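Local structure of FERM, ARHGEF and pleckstrin domain-containing protein 2 (Mus musculus, 6D2K) at residues A[118-121]-A[122-125]; A[124-127]-A[128-132]; A[139-142]-A[143-147]; A[278-281]-A[282-286]. The protein acts as a guanine nucleotide exchange factor that activates RAC1 and helps remodel the actin cytoskeleton, the part described here being its three-lobed FERM domain. All coordinates share one frame; numbering follows the deposited sequence.

Contact 1: residues A[118-121]-A[122-125]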
loop_
_atom_site.group_PDB
_atom_site.type_symbol
_atom_site.label_atom_id
_atom_site.label_comp_id
_atom_site.label_asym_id
_atom_site.label_seq_id
_atom_site.Cartn_x
_atom_site.Cartn_y
_atom_site.Cartn_z
ATOM N N THR A 118 8.829 0.359 8.148
ATOM C CA THR A 118 9.915 0.625 9.078
ATOM C C THR A 118 10.808 -0.604 9.217
ATOM O O THR A 118 10.400 -1.725 8.921
ATOM C CB THR A 118 9.413 1.186 10.427
ATOM O OG1 THR A 118 8.291 0.425 10.881
ATOM C CG2 THR A 118 8.975 2.645 10.264
ATOM N N CYS A 119 12.049 -0.374 9.623
ATOM C CA CYS A 119 13.045 -1.434 9.710
ATOM C C CYS A 119 14.274 -0.839 10.361
ATOM O O CYS A 119 14.307 0.365 10.635
ATOM C CB CYS A 119 13.380 -1.980 8.319
ATOM S SG CYS A 119 13.859 -0.747 7.095
ATOM N N THR A 120 15.284 -1.669 10.608
ATOM C CA THR A 120 16.497 -1.189 11.246
ATOM C C THR A 120 17.216 -0.199 10.341
ATOM O O THR A 120 16.973 -0.155 9.134
ATOM C CB THR A 120 17.447 -2.345 11.611
ATOM O OG1 THR A 120 17.798 -3.083 10.426
ATOM C CG2 THR A 120 16.803 -3.281 12.621
ATOM N N ALA A 121 18.102 0.600 10.924
ATOM C CA ALA A 121 18.834 1.612 10.178
ATOM C C ALA A 121 19.658 1.006 9.046
ATOM O O ALA A 121 19.647 1.513 7.920
ATOM C CB ALA A 121 19.726 2.410 11.110
ATOM N N ASN A 122 20.381 -0.072 9.333
ATOM C CA ASN A 122 21.176 -0.702 8.284
ATOM C C ASN A 122 20.295 -1.226 7.170
ATOM O O ASN A 122 20.621 -1.086 5.994
ATOM C CB ASN A 122 22.056 -1.835 8.825
ATOM C CG ASN A 122 23.405 -1.348 9.312
ATOM O OD1 ASN A 122 24.170 -0.757 8.559
ATOM N ND2 ASN A 122 23.707 -1.610 10.574
ATOM N N THR A 123 19.170 -1.831 7.536
ATOM C CA THR A 123 18.293 -2.389 6.519
ATOM C C THR A 123 17.676 -1.319 5.613
ATOM O O THR A 123 17.529 -1.521 4.392
ATOM C CB THR A 123 17.229 -3.292 7.141
ATOM O OG1 THR A 123 17.899 -4.360 7.810
ATOM C CG2 THR A 123 16.320 -3.862 6.056
ATOM N N ALA A 124 17.317 -0.178 6.201
ATOM C CA ALA A 124 16.802 0.935 5.416
ATOM C C ALA A 124 17.859 1.394 4.421
ATOM O O ALA A 124 17.570 1.624 3.241
ATOM C CB ALA A 124 16.395 2.089 6.330
ATOM N N ALA A 125 19.081 1.546 4.921
ATOM C CA ALA A 125 20.215 1.978 4.111
ATOM C C ALA A 125 20.488 0.991 2.979
ATOM O O ALA A 125 20.779 1.392 1.827
ATOM C CB ALA A 125 21.443 2.115 4.994
#

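Contact 2: residues A[124-127]-A[128-132]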
loop_
_atom_site.group_PDB
_atom_site.type_symbol
_atom_site.label_atom_id
_atom_site.label_comp_id
_atom_site.label_asym_id
_atom_site.label_seq_id
_atom_site.Cartn_x
_atom_site.Cartn_y
_atom_site.Cartn_z
ATOM N N ALA A 124 17.317 -0.178 6.201
ATOM C CA ALA A 124 16.802 0.935 5.416
ATOM C C ALA A 124 17.859 1.394 4.421
ATOM O O ALA A 124 17.570 1.624 3.241
ATOM C CB ALA A 124 16.395 2.089 6.330
ATOM N N ALA A 125 19.081 1.546 4.921
ATOM C CA ALA A 125 20.215 1.978 4.111
ATOM C C ALA A 125 20.488 0.991 2.979
ATOM O O ALA A 125 20.779 1.392 1.827
ATOM C CB ALA A 125 21.443 2.115 4.994
ATOM N N LEU A 126 20.396 -0.299 3.295
ATOM C CA LEU A 126 20.571 -1.332 2.280
ATOM C C LEU A 126 19.481 -1.258 1.205
ATOM O O LEU A 126 19.770 -1.339 0.011
ATOM C CB LEU A 126 20.607 -2.714 2.935
ATOM C CG LEU A 126 20.805 -3.902 1.999
ATOM C CD1 LEU A 126 22.147 -3.769 1.245
ATOM C CD2 LEU A 126 20.725 -5.207 2.794
ATOM N N LEU A 127 18.225 -1.126 1.614
ATOM C CA LEU A 127 17.138 -0.943 0.653
ATOM C C LEU A 127 17.410 0.235 -0.276
ATOM O O LEU A 127 17.277 0.113 -1.501
ATOM C CB LEU A 127 15.801 -0.706 1.383
ATOM C CG LEU A 127 15.119 -1.960 1.903
ATOM C CD1 LEU A 127 13.985 -1.579 2.863
ATOM C CD2 LEU A 127 14.574 -2.785 0.750
ATOM N N ILE A 128 17.747 1.384 0.300
ATOM C CA ILE A 128 17.998 2.575 -0.502
ATOM C C ILE A 128 19.171 2.343 -1.447
ATOM O O ILE A 128 19.126 2.776 -2.590
ATOM C CB ILE A 128 18.246 3.810 0.371
ATOM C CG1 ILE A 128 17.008 4.087 1.224
ATOM C CG2 ILE A 128 18.578 5.032 -0.492
ATOM C CD1 ILE A 128 17.236 5.130 2.307
ATOM N N SER A 129 20.194 1.624 -0.990
ATOM C CA SER A 129 21.356 1.382 -1.853
ATOM C C SER A 129 20.984 0.590 -3.114
ATOM O O SER A 129 21.548 0.815 -4.195
ATOM C CB SER A 129 22.501 0.707 -1.082
ATOM O OG SER A 129 22.230 -0.657 -0.814
ATOM N N HIS A 130 20.053 -0.346 -2.977
ATOM C CA HIS A 130 19.563 -1.090 -4.138
ATOM C C HIS A 130 18.684 -0.222 -5.025
ATOM O O HIS A 130 18.746 -0.322 -6.261
ATOM C CB HIS A 130 18.830 -2.365 -3.721
ATOM C CG HIS A 130 19.758 -3.480 -3.347
ATOM N ND1 HIS A 130 19.858 -3.986 -2.070
ATOM C CD2 HIS A 130 20.666 -4.151 -4.092
ATOM C CE1 HIS A 130 20.772 -4.946 -2.051
ATOM N NE2 HIS A 130 21.275 -5.061 -3.267
ATOM N N LEU A 131 17.891 0.649 -4.404
ATOM C CA LEU A 131 17.090 1.592 -5.181
ATOM C C LEU A 131 17.986 2.522 -6.000
ATOM O O LEU A 131 17.690 2.806 -7.165
ATOM C CB LEU A 131 16.148 2.397 -4.273
ATOM C CG LEU A 131 14.997 1.607 -3.649
ATOM C CD1 LEU A 131 14.331 2.405 -2.519
ATOM C CD2 LEU A 131 13.985 1.206 -4.699
ATOM N N LEU A 132 19.092 2.971 -5.403
ATOM C CA LEU A 132 20.089 3.752 -6.148
ATOM C C LEU A 132 20.667 2.951 -7.309
ATOM O O LEU A 132 20.791 3.460 -8.418
ATOM C CB LEU A 132 21.216 4.239 -5.235
ATOM C CG LEU A 132 20.881 5.315 -4.202
ATOM C CD1 LEU A 132 22.144 5.676 -3.433
ATOM C CD2 LEU A 132 20.276 6.551 -4.857
#

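Contact 3: residues A[139-142]-A[143-147]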
loop_
_atom_site.group_PDB
_atom_site.type_symbol
_atom_site.label_atom_id
_atom_site.label_comp_id
_atom_site.label_asym_id
_atom_site.label_seq_id
_atom_site.Cartn_x
_atom_site.Cartn_y
_atom_site.Cartn_z
ATOM N N TYR A 139 27.794 2.805 -8.261
ATOM C CA TYR A 139 28.261 3.799 -7.319
ATOM C C TYR A 139 29.296 4.748 -7.901
ATOM O O TYR A 139 30.227 4.340 -8.610
ATOM C CB TYR A 139 28.884 3.094 -6.115
ATOM C CG TYR A 139 29.559 4.028 -5.133
ATOM C CD1 TYR A 139 30.932 4.261 -5.196
ATOM C CD2 TYR A 139 28.829 4.670 -4.139
ATOM C CE1 TYR A 139 31.557 5.105 -4.291
ATOM C CE2 TYR A 139 29.447 5.521 -3.235
ATOM C CZ TYR A 139 30.811 5.734 -3.319
ATOM O OH TYR A 139 31.430 6.576 -2.420
ATOM N N ASP A 140 29.106 6.022 -7.593
ATOM C CA ASP A 140 30.148 7.023 -7.699
ATOM C C ASP A 140 29.838 8.040 -6.621
ATOM O O ASP A 140 28.687 8.450 -6.470
ATOM C CB ASP A 140 30.144 7.686 -9.065
ATOM C CG ASP A 140 30.950 8.949 -9.073
ATOM O OD1 ASP A 140 32.189 8.860 -8.927
ATOM O OD2 ASP A 140 30.353 10.030 -9.192
ATOM N N GLU A 141 30.842 8.443 -5.851
ATOM C CA GLU A 141 30.548 9.258 -4.676
ATOM C C GLU A 141 29.799 10.531 -5.033
ATOM O O GLU A 141 28.793 10.863 -4.405
ATOM C CB GLU A 141 31.804 9.586 -3.869
ATOM C CG GLU A 141 31.491 10.340 -2.583
ATOM C CD GLU A 141 32.591 10.229 -1.550
ATOM O OE1 GLU A 141 33.671 9.694 -1.880
ATOM O OE2 GLU A 141 32.371 10.674 -0.403
ATOM N N THR A 142 30.280 11.239 -6.049
ATOM C CA THR A 142 29.669 12.494 -6.454
ATOM C C THR A 142 28.251 12.293 -7.002
ATOM O O THR A 142 27.331 13.027 -6.657
ATOM C CB THR A 142 30.539 13.225 -7.498
ATOM O OG1 THR A 142 31.777 13.617 -6.892
ATOM C CG2 THR A 142 29.834 14.455 -8.023
ATOM N N LEU A 143 28.087 11.297 -7.863
ATOM C CA LEU A 143 26.794 11.015 -8.477
ATOM C C LEU A 143 25.762 10.674 -7.407
ATOM O O LEU A 143 24.633 11.162 -7.451
ATOM C CB LEU A 143 26.926 9.852 -9.462
ATOM C CG LEU A 143 25.676 9.430 -10.235
ATOM C CD1 LEU A 143 25.394 10.434 -11.335
ATOM C CD2 LEU A 143 25.853 8.031 -10.829
ATOM N N ASP A 144 26.164 9.836 -6.452
ATOM C CA ASP A 144 25.275 9.439 -5.351
ATOM C C ASP A 144 24.869 10.636 -4.495
ATOM O O ASP A 144 23.696 10.816 -4.196
ATOM C CB ASP A 144 25.933 8.381 -4.458
ATOM C CG ASP A 144 25.831 6.968 -5.024
ATOM O OD1 ASP A 144 25.930 6.787 -6.258
ATOM O OD2 ASP A 144 25.692 6.019 -4.226
ATOM N N ARG A 145 25.849 11.438 -4.084
ATOM C CA ARG A 145 25.569 12.583 -3.221
ATOM C C ARG A 145 24.681 13.618 -3.899
ATOM O O ARG A 145 23.770 14.159 -3.281
ATOM C CB ARG A 145 26.866 13.223 -2.719
ATOM C CG ARG A 145 27.669 12.301 -1.811
ATOM C CD ARG A 145 28.783 13.036 -1.085
ATOM N NE ARG A 145 29.459 12.162 -0.131
ATOM C CZ ARG A 145 29.100 12.019 1.141
ATOM N NH1 ARG A 145 28.068 12.698 1.623
ATOM N NH2 ARG A 145 29.780 11.199 1.931
ATOM N N GLU A 146 24.936 13.908 -5.170
ATOM C CA GLU A 146 24.075 14.840 -5.876
ATOM C C GLU A 146 22.660 14.284 -6.026
ATOM O O GLU A 146 21.680 15.008 -5.863
ATOM C CB GLU A 146 24.670 15.246 -7.234
ATOM C CG GLU A 146 25.893 16.143 -7.109
ATOM C CD GLU A 146 26.427 16.632 -8.458
ATOM O OE1 GLU A 146 25.797 16.365 -9.502
ATOM O OE2 GLU A 146 27.485 17.292 -8.474
ATOM N N HIS A 147 22.549 12.992 -6.307
ATOM C CA HIS A 147 21.231 12.395 -6.475
ATOM C C HIS A 147 20.446 12.427 -5.164
ATOM O O HIS A 147 19.267 12.747 -5.155
ATOM C CB HIS A 147 21.349 10.961 -6.968
ATOM C CG HIS A 147 20.032 10.274 -7.125
ATOM N ND1 HIS A 147 19.272 10.367 -8.271
ATOM C CD2 HIS A 147 19.338 9.477 -6.276
ATOM C CE1 HIS A 147 18.168 9.654 -8.124
ATOM N NE2 HIS A 147 18.185 9.106 -6.922
#

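Contact 4: residues A[278-281]-A[282-286]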
loop_
_atom_site.group_PDB
_atom_site.type_symbol
_atom_site.label_atom_id
_atom_site.label_comp_id
_atom_site.label_asym_id
_atom_site.label_seq_id
_atom_site.Cartn_x
_atom_site.Cartn_y
_atom_site.Cartn_z
ATOM N N VAL A 278 -12.334 -7.820 3.616
ATOM C CA VAL A 278 -13.091 -8.716 2.759
ATOM C C VAL A 278 -12.385 -8.880 1.411
ATOM O O VAL A 278 -12.276 -9.988 0.887
ATOM C CB VAL A 278 -14.524 -8.220 2.560
ATOM C CG1 VAL A 278 -15.209 -9.040 1.476
ATOM C CG2 VAL A 278 -15.283 -8.308 3.885
ATOM N N GLU A 279 -11.883 -7.785 0.854
ATOM C CA GLU A 279 -11.171 -7.871 -0.415
ATOM C C GLU A 279 -9.890 -8.713 -0.333
ATOM O O GLU A 279 -9.605 -9.481 -1.250
ATOM C CB GLU A 279 -10.910 -6.479 -0.983
ATOM C CG GLU A 279 -12.205 -5.796 -1.426
ATOM C CD GLU A 279 -11.984 -4.410 -1.981
ATOM O OE1 GLU A 279 -10.887 -3.852 -1.795
ATOM O OE2 GLU A 279 -12.922 -3.877 -2.597
ATOM N N TYR A 280 -9.135 -8.572 0.757
ATOM C CA TYR A 280 -7.941 -9.388 0.987
ATOM C C TYR A 280 -8.275 -10.869 1.078
ATOM O O TYR A 280 -7.596 -11.716 0.467
ATOM C CB TYR A 280 -7.189 -8.919 2.245
ATOM C CG TYR A 280 -5.927 -8.140 1.934
ATOM C CD1 TYR A 280 -4.681 -8.741 2.018
ATOM C CD2 TYR A 280 -5.986 -6.809 1.547
ATOM C CE1 TYR A 280 -3.515 -8.037 1.719
ATOM C CE2 TYR A 280 -4.815 -6.092 1.249
ATOM C CZ TYR A 280 -3.591 -6.718 1.346
ATOM O OH TYR A 280 -2.421 -6.016 1.050
ATOM N N HIS A 281 -9.311 -11.182 1.841
ATOM C CA HIS A 281 -9.723 -12.563 1.949
ATOM C C HIS A 281 -10.059 -13.132 0.576
ATOM O O HIS A 281 -9.612 -14.221 0.234
ATOM C CB HIS A 281 -10.930 -12.742 2.863
ATOM C CG HIS A 281 -11.445 -14.145 2.841
ATOM N ND1 HIS A 281 -10.913 -15.144 3.628
ATOM C CD2 HIS A 281 -12.380 -14.735 2.062
ATOM C CE1 HIS A 281 -11.533 -16.282 3.366
ATOM N NE2 HIS A 281 -12.430 -16.059 2.422
ATOM N N THR A 282 -10.869 -12.421 -0.201
ATOM C CA THR A 282 -11.250 -12.878 -1.534
ATOM C C THR A 282 -10.030 -13.046 -2.457
ATOM O O THR A 282 -9.941 -14.009 -3.226
ATOM C CB THR A 282 -12.251 -11.896 -2.194
ATOM O OG1 THR A 282 -13.437 -11.815 -1.394
ATOM C CG2 THR A 282 -12.622 -12.357 -3.596
ATOM N N PHE A 283 -9.093 -12.108 -2.376
ATOM C CA PHE A 283 -7.909 -12.143 -3.238
ATOM C C PHE A 283 -6.991 -13.321 -2.932
ATOM O O PHE A 283 -6.477 -13.976 -3.844
ATOM C CB PHE A 283 -7.121 -10.826 -3.108
ATOM C CG PHE A 283 -6.076 -10.624 -4.175
ATOM C CD1 PHE A 283 -6.427 -10.123 -5.416
ATOM C CD2 PHE A 283 -4.737 -10.909 -3.928
ATOM C CE1 PHE A 283 -5.470 -9.917 -6.401
ATOM C CE2 PHE A 283 -3.767 -10.702 -4.925
ATOM C CZ PHE A 283 -4.133 -10.211 -6.147
ATOM N N PHE A 284 -6.777 -13.586 -1.650
ATOM C CA PHE A 284 -5.739 -14.524 -1.223
ATOM C C PHE A 284 -6.263 -15.882 -0.787
ATOM O O PHE A 284 -5.476 -16.788 -0.518
ATOM C CB PHE A 284 -4.891 -13.916 -0.103
ATOM C CG PHE A 284 -3.936 -12.864 -0.588
ATOM C CD1 PHE A 284 -2.883 -13.216 -1.415
ATOM C CD2 PHE A 284 -4.094 -11.533 -0.251
ATOM C CE1 PHE A 284 -2.004 -12.267 -1.899
ATOM C CE2 PHE A 284 -3.212 -10.579 -0.730
ATOM C CZ PHE A 284 -2.171 -10.941 -1.556
ATOM N N ARG A 285 -7.581 -16.022 -0.724
ATOM C CA ARG A 285 -8.196 -17.266 -0.275
ATOM C C ARG A 285 -9.251 -17.788 -1.249
ATOM O O ARG A 285 -9.942 -17.018 -1.915
ATOM C CB ARG A 285 -8.804 -17.075 1.112
ATOM C CG ARG A 285 -7.849 -17.377 2.251
ATOM C CD ARG A 285 -7.806 -18.879 2.515
ATOM N NE ARG A 285 -6.801 -19.281 3.499
ATOM C CZ ARG A 285 -5.557 -18.810 3.552
ATOM N NH1 ARG A 285 -5.139 -17.897 2.685
ATOM N NH2 ARG A 285 -4.724 -19.253 4.483
ATOM N N LEU A 286 -9.364 -19.108 -1.325
ATOM C CA LEU A 286 -10.292 -19.753 -2.247
ATOM C C LEU A 286 -10.411 -19.029 -3.582
ATOM O O LEU A 286 -10.061 -19.580 -4.627
ATOM C CB LEU A 286 -11.666 -19.920 -1.599
ATOM C CG LEU A 286 -11.875 -21.318 -1.020
ATOM C CD1 LEU A 286 -12.451 -22.261 -2.068
ATOM C CD2 LEU A 286 -10.560 -21.847 -0.475
#

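Contact 1: residues A[118-121]-A[122-125]
Thr120 and Thr123 meet through their hydroxyls at the start of a helix, with Thr120 OG1 2.9 Å from Thr123 OG1. Thr120 stands at the N-cap position, and its OG1 accepts a weak capping bond from Thr123 N at 3.4 Å. Threonine suits this place because its short branch can turn an oxygen back toward the amides of the first turn, which have no preceding carbonyls to bond. A chi1 of 59° sets OG1 between the backbone N and the carbonyl carbon of Thr120, facing the helix, while CG2 stands anti to the carbonyl carbon, beside the backbone N.

The backbone takes over directly behind the cap. Thr120 O receives Ala124 N at 3.0 Å, nearly along the C=O axis, and Ala121 O receives Ala125 N at 3.1 Å, the donor tilted from the carbonyl plane. On the flank of this turn Cys119 SG packs 3.9 Å from Ala124 CB, with the methyl Thr123 CG2 also beside the sulfur. Cysteine brings an apolar, polarisable atom against the first turn, and the small methyl of Ala124 lets it come close to the helix backbone.

Within the central, helical lobe of the FERM domain, the segment joins the loop that follows helix 98-113 to helix 121-136. Cys119 also touches Leu190 and Thr118 touches Met192, both in a loop, whereas Asn122 and Ala125 turn to helix 161-168, where they rest on Lys163 together with Phe167 and Ile164 respectively.

Contact 2: residues A[124-127]-A[128-132]
Leu126 meets Ser129 and His130, about one turn further along helix 121-136, in a buried stretch of alpha-helix in the all-helical central lobe of the FERM domain. Successive i to i+4 backbone bonds run from Ile128, Ser129, His130 and Leu131 back to Ala124, Ala125, Leu126 and Leu127.

The faces of the helix meet different neighbours. Ala125 is small where helix 161-168 approaches at Lys163, while the larger Leu127 reaches Ile186 of helix 176-187, and Ile128 and Leu131 present branched apolar side chains to Tyr153. Ser129 is buried, with Leu126 and Phe167 against it, and its hydroxyl is satisfied twice: OG donates to Leu126 O and also pairs with NE2 of His171, whose ring stacks on that of His130. A chi1 of 74° folds OG back over its own helix, which brings it to that carbonyl. Without the hydroxyl, as with an alanine here, His171 is likely to lose its partner and Leu126 O its second donor.

Leu126, with CG anti to the backbone N (chi1 -179°), lies alongside the His130 side chain and points the same way, its methyl CD1 resting against both the imidazole and the serine hydroxyl. Leu126 O is gripped by two donors, His130 N at 3.2 Å and Ser129 OG at 2.7 Å, the hydroxyl arriving at a C=O...donor angle of 120°.

Contact 3: residues A[139-142]-A[143-147]
The backbone turns from loop into helix 141-150 at Asp140, whose carbonyl oxygen takes the first i to i+4 bond from Asp144 N at 2.9 Å, nearly straight, followed by bonds from Arg145 N to Glu141 O and from Glu146 N to Thr142 O. Asp140 is also the N-cap through its side chain: OD2 accepts from Leu143 N at 2.9 Å, met on the anti side and 34° out of the carboxylate plane. With CG anti to the backbone N (chi1 165°), the carboxylate swings across the helix end, at about a right angle to the side chain of Leu143, and OD2 comes against Leu143 CB as well as the amide.

Glu141, next in the chain, lies side by side with Arg145 one turn further on. The anti lone pair of Glu141 OE2 receives Arg145 NE at 3.3 Å, close to the guanidinium plane, with the two flat groups 36° apart; the long extended chains let the charges meet over the helix surface. Arg145 NH2 has a second salt bridge, to Glu162, which ties this helix to helix 161-168. Asp144 turns the other way, inward, where OD2 bonds to His168 ND1 and lies 3.4 Å from Tyr139 CD2, the carboxylate and ring planes steeply inclined.

An acidic cap suits a helix N-terminus, since a negative carboxylate is likely to interact well with the positive end of the helix dipole. The same field would probably help stabilise the charges of Glu141 and Asp144 in the first turn, while Arg145 balances Glu141 directly and shares itself between two glutamates.

Contact 4: residues A[278-281]-A[282-286]
Tyr280 and Phe284, one helical turn apart, lie side by side and point the same way, their ring planes inclined at 40°. The centroids are 5.5 Å apart, an oblique pairing in which Tyr280 CE1 comes within 3.5 Å of Phe284 CE2. A face of the Phe284 ring is met instead by Phe283, whose CD2 lies 3.4 Å above the plane, over its centre. Aromatic residues suit this side of the helix because flat rings can pack on one another and on residues outside the PH-like lobe: Phe283 stacks on Phe87 and meets Tyr48 edge to face, while Tyr280 OH bonds to Lys86 O and Phe88 N.

This is the end of helix 267-284, the C-terminal helix of the PH-like lobe, which follows the last strand of that lobe, 259-264. The ring-bearing side faces residues that follow strand 79-85 of the ubiquitin-like lobe, where Glu279 also makes a salt bridge to Lys86.

His281 lies on another side of the turn. CG is anti to the backbone N (chi1 173°), which lays the imidazole beside the chain as it leaves the helix, and Arg285 CB sits over one face in a CH-pi contact 3.9 Å from the centroid. Trp231 meets the same histidine ring edge to face. Arg285 CB and the Trp231 ring would probably lose the flat group they both meet if a serine stood in place of the imidazole of His281. Arg285 N reaches back to His281 O at 2.9 Å, but its N-H...O angle of 127° makes this last bond weak.

Contacts 1, 2 and 3 belong to the central helical lobe, whereas contact 4 lies in the PH-like lobe, its centre about 32 Å from that of contact 2 and across the centre of the chain. Contact 1 starts helix 121-136 from the loop before it and contact 2 continues the same helix; they share Ala124 and Ala125. Contact 3 starts the next helix and touches contact 2 where Leu132 packs on His147 and Asp144. Contact 2 is core, mostly apolar with a single satisfied hydroxyl. Contact 1 is partly buried, and contact 3 is at the surface. Both are N-caps, one by a neutral threonine, the other by an aspartate, next to a Glu141-Arg145 salt bridge. Contact 4, a helix C-terminus at the surface, relies on aromatic rings.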